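Local coordinates for AclR protein (PDB 2GEY) that probably acts as a hydroxylase in the biosynthesis of aromatic polyketide antibiotics in Streptomyces galilaeus, at residues 16-21 / 60-65. Sequence-based numbering, arbitrary orientation.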
loop_
_atom_site.group_PDB
_atom_site.type_symbol
_atom_site.label_atom_id
_atom_site.label_comp_id
_atom_site.label_asym_id
_atom_site.label_seq_id
_atom_site.Cartn_x
_atom_site.Cartn_y
_atom_site.Cartn_z
ATOM N N ALA A 16 -10.377 -13.461 -14.439
ATOM C CA ALA A 16 -9.966 -14.830 -14.145
ATOM C C ALA A 16 -9.971 -15.099 -12.640
ATOM O O ALA A 16 -10.503 -16.119 -12.193
ATOM C CB ALA A 16 -8.592 -15.121 -14.735
ATOM N N TRP A 17 -9.377 -14.188 -11.866
ATOM C CA TRP A 17 -9.452 -14.259 -10.406
ATOM C C TRP A 17 -10.903 -14.365 -9.958
ATOM O O TRP A 17 -11.235 -15.165 -9.092
ATOM C CB TRP A 17 -8.828 -13.022 -9.749
ATOM C CG TRP A 17 -7.380 -13.203 -9.382
ATOM C CD1 TRP A 17 -6.318 -12.510 -9.866
ATOM C CD2 TRP A 17 -6.853 -14.146 -8.446
ATOM N NE1 TRP A 17 -5.155 -12.967 -9.291
ATOM C CE2 TRP A 17 -5.456 -13.976 -8.420
ATOM C CE3 TRP A 17 -7.429 -15.123 -7.632
ATOM C CZ2 TRP A 17 -4.622 -14.742 -7.597
ATOM C CZ3 TRP A 17 -6.598 -15.887 -6.815
ATOM C CH2 TRP A 17 -5.209 -15.685 -6.809
ATOM N N ASN A 18 -11.755 -13.543 -10.548
ATOM C CA ASN A 18 -13.133 -13.412 -10.069
ATOM C C ASN A 18 -14.049 -14.570 -10.436
ATOM O O ASN A 18 -15.151 -14.680 -9.876
ATOM C CB ASN A 18 -13.731 -12.081 -10.525
ATOM C CG ASN A 18 -13.252 -10.909 -9.672
ATOM O OD1 ASN A 18 -12.808 -11.103 -8.528
ATOM N ND2 ASN A 18 -13.350 -9.701 -10.207
ATOM N N ARG A 19 -13.613 -15.409 -11.368
ATOM C CA ARG A 19 -14.263 -16.705 -11.607
ATOM C C ARG A 19 -13.429 -17.872 -11.061
ATOM O O ARG A 19 -13.730 -19.047 -11.318
ATOM C CB ARG A 19 -14.608 -16.890 -13.091
ATOM C CG ARG A 19 -13.450 -16.930 -14.007
ATOM C CD ARG A 19 -13.843 -17.374 -15.434
ATOM N NE ARG A 19 -12.612 -17.564 -16.178
ATOM C CZ ARG A 19 -11.958 -16.607 -16.821
ATOM N NH1 ARG A 19 -12.447 -15.384 -16.902
ATOM N NH2 ARG A 19 -10.807 -16.893 -17.413
ATOM N N TRP A 20 -12.412 -17.540 -10.269
ATOM C CA TRP A 20 -11.598 -18.522 -9.553
ATOM C C TRP A 20 -10.880 -19.510 -10.480
ATOM O O TRP A 20 -10.843 -20.720 -10.211
ATOM C CB TRP A 20 -12.462 -19.233 -8.501
ATOM C CG TRP A 20 -13.268 -18.238 -7.740
ATOM C CD1 TRP A 20 -12.791 -17.249 -6.931
ATOM C CD2 TRP A 20 -14.689 -18.086 -7.761
ATOM N NE1 TRP A 20 -13.824 -16.506 -6.436
ATOM C CE2 TRP A 20 -15.003 -16.993 -6.932
ATOM C CE3 TRP A 20 -15.727 -18.762 -8.409
ATOM C CZ2 TRP A 20 -16.313 -16.567 -6.721
ATOM C CZ3 TRP A 20 -17.029 -18.334 -8.202
ATOM C CH2 TRP A 20 -17.311 -17.255 -7.358
ATOM N N ASP A 21 -10.294 -18.961 -11.546
ATOM C CA ASP A 21 -9.627 -19.718 -12.603
ATOM C C ASP A 21 -8.153 -19.317 -12.680
ATOM O O ASP A 21 -7.800 -18.386 -13.399
ATOM C CB ASP A 21 -10.307 -19.427 -13.945
ATOM C CG ASP A 21 -9.585 -20.065 -15.132
ATOM O OD1 ASP A 21 -8.788 -21.004 -14.937
ATOM O OD2 ASP A 21 -9.828 -19.618 -16.268
ATOM N N ASP A 60 -14.432 -17.706 -2.273
ATOM C CA ASP A 60 -15.406 -16.804 -2.876
ATOM C C ASP A 60 -14.831 -15.409 -3.091
ATOM O O ASP A 60 -15.575 -14.438 -3.255
ATOM C CB ASP A 60 -16.656 -16.730 -1.996
ATOM C CG ASP A 60 -16.371 -16.223 -0.591
ATOM O OD1 ASP A 60 -15.207 -15.913 -0.246
ATOM O OD2 ASP A 60 -17.335 -16.141 0.188
ATOM N N LEU A 61 -13.508 -15.293 -3.095
ATOM C CA LEU A 61 -12.898 -13.971 -3.121
ATOM C C LEU A 61 -13.300 -13.202 -4.377
ATOM O O LEU A 61 -13.566 -13.796 -5.435
ATOM C CB LEU A 61 -11.377 -14.045 -2.979
ATOM C CG LEU A 61 -10.588 -14.724 -4.100
ATOM C CD1 LEU A 61 -10.309 -13.761 -5.257
ATOM C CD2 LEU A 61 -9.279 -15.288 -3.543
ATOM N N GLN A 62 -13.379 -11.886 -4.240
ATOM C CA GLN A 62 -13.685 -10.997 -5.357
ATOM C C GLN A 62 -12.732 -9.819 -5.334
ATOM O O GLN A 62 -12.454 -9.264 -4.267
ATOM C CB GLN A 62 -15.138 -10.502 -5.267
ATOM C CG GLN A 62 -16.166 -11.570 -5.560
ATOM C CD GLN A 62 -16.206 -11.929 -7.031
ATOM O OE1 GLN A 62 -16.696 -11.149 -7.854
ATOM N NE2 GLN A 62 -15.681 -13.110 -7.373
ATOM N N LEU A 63 -12.217 -9.470 -6.509
ATOM C CA LEU A 63 -11.346 -8.315 -6.689
ATOM C C LEU A 63 -12.155 -7.165 -7.235
ATOM O O LEU A 63 -12.816 -7.312 -8.268
ATOM C CB LEU A 63 -10.233 -8.619 -7.688
ATOM C CG LEU A 63 -9.033 -9.416 -7.192
ATOM C CD1 LEU A 63 -9.448 -10.746 -6.632
ATOM C CD2 LEU A 63 -8.052 -9.591 -8.334
ATOM N N GLU A 64 -12.095 -6.026 -6.558
ATOM C CA GLU A 64 -12.674 -4.801 -7.081
ATOM C C GLU A 64 -11.546 -3.876 -7.503
ATOM O O GLU A 64 -10.698 -3.511 -6.684
ATOM C CB GLU A 64 -13.538 -4.092 -6.046
ATOM C CG GLU A 64 -14.186 -2.835 -6.617
ATOM C CD GLU A 64 -14.920 -1.996 -5.596
ATOM O OE1 GLU A 64 -14.937 -2.359 -4.401
ATOM O OE2 GLU A 64 -15.470 -0.942 -5.997
ATOM N N VAL A 65 -11.532 -3.504 -8.782
ATOM C CA VAL A 65 -10.522 -2.574 -9.281
ATOM C C VAL A 65 -10.956 -1.149 -8.932
ATOM O O VAL A 65 -11.949 -0.626 -9.454
ATOM C CB VAL A 65 -10.276 -2.751 -10.800
ATOM C CG1 VAL A 65 -9.251 -1.743 -11.304
ATOM C CG2 VAL A 65 -9.839 -4.190 -11.086
#
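Asn-18, near the C-terminal end of helix 3-18, lies against Gln-62, where strand 62-71 begins, with their CA atoms 5.3 Å apart. Asparagine suits this place because its amide both accepts and donates: OD1 takes the N-H of Leu-63 at 2.7 Å, nearly straight at 174°, while ND2 gives a hydrogen to Leu-63 O at 3.1 Å. Both bonds fall on carbonyl lone pairs, and together they fix the rotation of the amide. Strand 62-71 is outermost in the sheet within this chain, its Gln-62 and Glu-64 bonding to strand 74-84, so the asparagine meets Leu-63 on the strand's outer edge. This joins helix to sheet in the alpha+beta barrel of the SnoaL-like, NTF2-type fold. The helix ends in a Schellman motif with Trp-20, at positive phi, as C-prime residue; its indole supplies a single donor, NE1, which bonds Leu-61 O at 2.9 Å, the oxygen tilted 18° from the ring plane. Gln-62, its chain bent at chi2 (-72°), has a two-hydrogen amide suited to two acceptors: NE2 donates to Asn-18 O at 3.0 Å and also to Leu-61 O. Asn-18 O lies over the centre of one Trp-20 face. Apolar leucine methyls suit the broad indole of Trp-17, meeting it obliquely, CD1 touching Leu-63 CD2 at 3.7 Å and CE3 lying 4.0 Å from Leu-61 CD1, while Met-51 and Ile-25 also pack on it.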